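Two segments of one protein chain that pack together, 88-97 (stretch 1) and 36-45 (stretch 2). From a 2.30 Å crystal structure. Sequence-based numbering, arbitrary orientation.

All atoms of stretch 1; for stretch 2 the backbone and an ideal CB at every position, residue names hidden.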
# COMPACT_ATOMS: atom_id res chain seq x y z
N ASP A 88 -5.19 20.59 -4.05
CA ASP A 88 -6.06 21.71 -4.46
C ASP A 88 -5.69 22.30 -5.81
O ASP A 88 -6.57 22.62 -6.59
CB ASP A 88 -6.14 22.80 -3.37
CG ASP A 88 -6.95 22.33 -2.10
OD1 ASP A 88 -7.68 21.29 -2.18
OD2 ASP A 88 -6.86 23.00 -1.04
N ARG A 89 -4.40 22.41 -6.10
CA ARG A 89 -3.95 22.83 -7.44
C ARG A 89 -4.36 21.77 -8.47
O ARG A 89 -4.87 22.11 -9.55
CB ARG A 89 -2.44 23.07 -7.50
CG ARG A 89 -1.98 24.16 -6.57
CD ARG A 89 -0.46 24.34 -6.54
NE ARG A 89 -0.14 25.42 -5.64
CZ ARG A 89 1.01 25.62 -5.00
NH1 ARG A 89 1.11 26.68 -4.23
NH2 ARG A 89 2.04 24.79 -5.12
N ALA A 90 -4.19 20.51 -8.14
CA ALA A 90 -4.68 19.50 -9.09
C ALA A 90 -6.22 19.53 -9.25
O ALA A 90 -6.71 19.29 -10.36
CB ALA A 90 -4.19 18.12 -8.77
N ARG A 91 -6.99 19.80 -8.19
CA ARG A 91 -8.44 19.76 -8.34
C ARG A 91 -8.90 20.93 -9.24
O ARG A 91 -9.80 20.78 -10.04
CB ARG A 91 -9.15 19.88 -7.00
CG ARG A 91 -9.02 18.74 -6.01
CD ARG A 91 -9.64 19.07 -4.63
NE ARG A 91 -9.53 17.91 -3.76
CZ ARG A 91 -8.65 17.74 -2.78
NH1 ARG A 91 -7.81 18.70 -2.40
NH2 ARG A 91 -8.64 16.61 -2.12
N LEU A 92 -8.29 22.10 -9.09
CA LEU A 92 -8.64 23.25 -9.89
C LEU A 92 -8.38 22.84 -11.34
O LEU A 92 -9.21 23.02 -12.19
CB LEU A 92 -7.86 24.49 -9.47
CG LEU A 92 -7.95 25.67 -10.47
CD1 LEU A 92 -9.41 26.17 -10.68
CD2 LEU A 92 -7.02 26.84 -10.09
N CYS A 93 -7.26 22.19 -11.62
CA CYS A 93 -6.98 21.87 -13.02
C CYS A 93 -7.90 20.80 -13.54
O CYS A 93 -8.29 20.86 -14.72
CB CYS A 93 -5.52 21.49 -13.24
SG CYS A 93 -4.39 22.89 -13.00
N ALA A 94 -8.26 19.83 -12.69
CA ALA A 94 -9.27 18.80 -13.09
C ALA A 94 -10.59 19.45 -13.58
O ALA A 94 -11.17 19.01 -14.57
CB ALA A 94 -9.58 17.79 -11.94
N ARG A 95 -11.02 20.50 -12.88
CA ARG A 95 -12.28 21.21 -13.14
C ARG A 95 -12.26 21.90 -14.52
O ARG A 95 -13.30 22.16 -15.09
CB ARG A 95 -12.50 22.33 -12.09
CG ARG A 95 -13.25 21.94 -10.82
CD ARG A 95 -13.15 23.04 -9.74
NE ARG A 95 -13.68 24.31 -10.23
CZ ARG A 95 -13.74 25.43 -9.51
NH1 ARG A 95 -14.28 26.52 -10.04
NH2 ARG A 95 -13.27 25.47 -8.27
N LEU A 96 -11.06 22.27 -14.95
CA LEU A 96 -10.80 22.86 -16.25
C LEU A 96 -10.51 21.82 -17.35
O LEU A 96 -10.31 22.20 -18.52
CB LEU A 96 -9.57 23.76 -16.13
CG LEU A 96 -9.73 24.95 -15.17
CD1 LEU A 96 -8.40 25.67 -14.91
CD2 LEU A 96 -10.74 25.88 -15.82
N GLY A 97 -10.44 20.53 -16.97
CA GLY A 97 -10.36 19.42 -17.91
C GLY A 97 -9.09 18.56 -17.92
O GLY A 97 -9.00 17.61 -18.68
N UNK A 36 0.60 26.61 -18.78
CA UNK A 36 1.32 26.39 -17.54
C UNK A 36 0.54 26.88 -16.28
O UNK A 36 -0.21 27.89 -16.31
CB UNK A 36 2.67 27.10 -17.62
N UNK A 37 0.72 26.18 -15.17
CA UNK A 37 -0.09 26.43 -13.97
C UNK A 37 0.10 27.85 -13.36
O UNK A 37 -0.88 28.46 -12.85
CB UNK A 37 0.25 25.38 -12.91
N UNK A 38 1.34 28.35 -13.37
CA UNK A 38 1.62 29.74 -12.94
C UNK A 38 0.75 30.71 -13.65
O UNK A 38 0.34 31.72 -13.04
CB UNK A 38 3.09 30.11 -13.18
N UNK A 39 0.38 30.44 -14.89
CA UNK A 39 -0.49 31.40 -15.56
C UNK A 39 -1.84 31.37 -14.92
O UNK A 39 -2.42 32.41 -14.60
CB UNK A 39 -0.60 31.11 -17.06
N UNK A 40 -2.35 30.16 -14.72
CA UNK A 40 -3.66 30.00 -14.14
C UNK A 40 -3.71 30.49 -12.67
O UNK A 40 -4.69 31.08 -12.24
CB UNK A 40 -4.08 28.53 -14.23
N UNK A 41 -2.65 30.21 -11.92
CA UNK A 41 -2.49 30.66 -10.53
C UNK A 41 -2.48 32.18 -10.37
O UNK A 41 -3.06 32.70 -9.42
CB UNK A 41 -1.19 30.09 -9.96
N UNK A 42 -1.79 32.88 -11.29
CA UNK A 42 -1.74 34.36 -11.33
C UNK A 42 -3.14 34.92 -11.47
O UNK A 42 -3.53 35.80 -10.73
CB UNK A 42 -0.86 34.85 -12.48
N UNK A 43 -3.92 34.34 -12.38
CA UNK A 43 -5.36 34.69 -12.48
C UNK A 43 -6.19 34.29 -11.25
O UNK A 43 -6.94 35.11 -10.71
CB UNK A 43 -5.96 34.02 -13.72
N UNK A 44 -6.05 33.05 -10.79
CA UNK A 44 -6.84 32.61 -9.64
C UNK A 44 -6.65 33.60 -8.49
O UNK A 44 -7.63 34.03 -7.86
CB UNK A 44 -6.44 31.20 -9.21
N UNK A 45 -5.42 34.01 -8.24
CA UNK A 45 -5.12 35.00 -7.21
C UNK A 45 -5.80 36.35 -7.42
O UNK A 45 -6.33 36.94 -6.49
CB UNK A 45 -3.61 35.21 -7.14

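Stretch 1 is mostly helix, begun earlier in the chain. Arg 89, Leu 92, Cys 93 and Leu 96 face stretch 2, whose helix 37-45 crosses it at 93°. The axes come no closer than 11.6 Å, so side chains must fill the space between them.

Position 36 lies just before the helix, with phi -60° and psi 146°. Nothing of stretch 1 is within 5.5 Å of its ideal CB. Small N-capping residues or proline would suit it. It is Pro 36, at the N-cap; its phi fits the ring, and its O accepts a bond from the backbone N of position 39.

Position 37 points toward stretch 1, and its CA is 8.3 Å from the CA of Cys 93. The ideal CB is 5.3 Å from Cys 93 SG. The gap is wide and bordered by the sulfur, Leu 92 and the aliphatic part of Arg 89. A large apolar residue fits: Phe, Met or Leu. It is Phe 37, chi1 t, with the largest area covered in this contact. Cys 93 SG sits at the ring edge, 3.7 Å from Phe 37 CD1. Phe 37 CZ is 3.4 Å from Arg 89 CG, and Phe 37 CE1 is 4.5 Å from Leu 92 CD2. The ring thus spans from the sulfur to the arginine.

Position 38 points away, so stretch 1 sets little limit and many polar residues would do. It is His 38. Its ring makes a weak hydrogen bond to position 41.

Position 39 is out of reach, and stretch 1 does not choose its residue. It is Trp 39, which makes no contact with stretch 1.

Position 40 points toward stretch 1. Its ideal CB is 5.2 Å from Leu 96 CD1 and 5.4 Å from Leu 92 CD2. These methyls and the nearby sulfur call for a medium apolar residue: Leu, Ile or Met. It is Leu 40, whose CD1 is 4.1 Å from Leu 96 CD1 and 4.2 Å from Cys 93 SG.

Position 41 points sideways. Its ideal CB touches nothing, but the Arg 89 guanidinium lies beyond. A long side chain could reach it, and an acid would answer the charge; Gln is also possible. It is Glu 41, extended through chi2. Glu 41 OE2 and Arg 89 NE form a long salt bridge, 3.6 Å. The oxygen is well out of the guanidinium plane, so only the charges attract. A water bridges the pair: it donates to Glu 41 OE2 (2.8 Å from its O) and accepts from Arg 89 NE (2.9 Å). Glu 41 OE1 takes the weak hydrogen bond from His 38 ND1, 3.3 Å.

Positions 42 and 43 are out of reach, so helix-compatible residues suffice. They are Ala 42 and Glu 43.

Position 44 points toward Leu 92 CD2, 4.5 Å from the ideal CB. A small apolar residue already makes contact here. It is Ala 44, with CB 4.5 Å from Leu 92 CD2.

Position 45 is out of reach, and polar residues would serve. It is Glu 45, poorly ordered.

Stretch 2 (36-45) PFHWLEAEAE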
# COMPACT_ATOMS: atom_id res chain seq x y z
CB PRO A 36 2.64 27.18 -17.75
CG PRO A 36 2.75 27.50 -19.20
CD PRO A 36 1.39 27.33 -19.81
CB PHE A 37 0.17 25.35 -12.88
CG PHE A 37 -0.63 25.59 -11.60
CD1 PHE A 37 -1.99 25.36 -11.58
CD2 PHE A 37 -0.04 26.14 -10.48
CE1 PHE A 37 -2.73 25.62 -10.47
CE2 PHE A 37 -0.78 26.41 -9.34
CZ PHE A 37 -2.13 26.13 -9.33
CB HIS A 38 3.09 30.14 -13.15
CG HIS A 38 4.01 29.74 -12.02
ND1 HIS A 38 3.56 29.33 -10.78
CD2 HIS A 38 5.42 29.72 -11.95
CE1 HIS A 38 4.62 29.08 -9.97
NE2 HIS A 38 5.76 29.32 -10.69
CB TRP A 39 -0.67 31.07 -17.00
CG TRP A 39 0.51 31.13 -17.90
CD1 TRP A 39 1.87 30.72 -17.66
CD2 TRP A 39 0.47 31.59 -19.29
NE1 TRP A 39 2.64 30.88 -18.79
CE2 TRP A 39 1.84 31.42 -19.83
CE3 TRP A 39 -0.51 32.10 -20.11
CZ2 TRP A 39 2.14 31.75 -21.13
CZ3 TRP A 39 -0.19 32.46 -21.42
CH2 TRP A 39 1.10 32.28 -21.92
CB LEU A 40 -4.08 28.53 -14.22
CG LEU A 40 -4.12 27.85 -15.59
CD1 LEU A 40 -4.35 26.36 -15.43
CD2 LEU A 40 -5.16 28.51 -16.49
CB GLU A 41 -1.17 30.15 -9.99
CG GLU A 41 -1.04 30.26 -8.50
CD GLU A 41 0.23 29.62 -7.99
OE1 GLU A 41 1.36 30.01 -8.43
OE2 GLU A 41 0.11 28.71 -7.15
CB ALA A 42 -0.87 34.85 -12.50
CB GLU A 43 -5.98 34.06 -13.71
CG GLU A 43 -7.32 34.67 -14.06
CD GLU A 43 -7.21 36.01 -14.79
OE1 GLU A 43 -6.17 36.29 -15.45
OE2 GLU A 43 -8.18 36.78 -14.69
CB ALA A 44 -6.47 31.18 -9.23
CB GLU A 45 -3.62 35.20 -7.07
CG GLU A 45 -2.94 34.00 -6.42
CD GLU A 45 -1.42 34.16 -6.32
OE1 GLU A 45 -0.95 35.31 -6.17
OE2 GLU A 45 -0.71 33.13 -6.38
O HOH W 1 -1.87 27.76 -5.45
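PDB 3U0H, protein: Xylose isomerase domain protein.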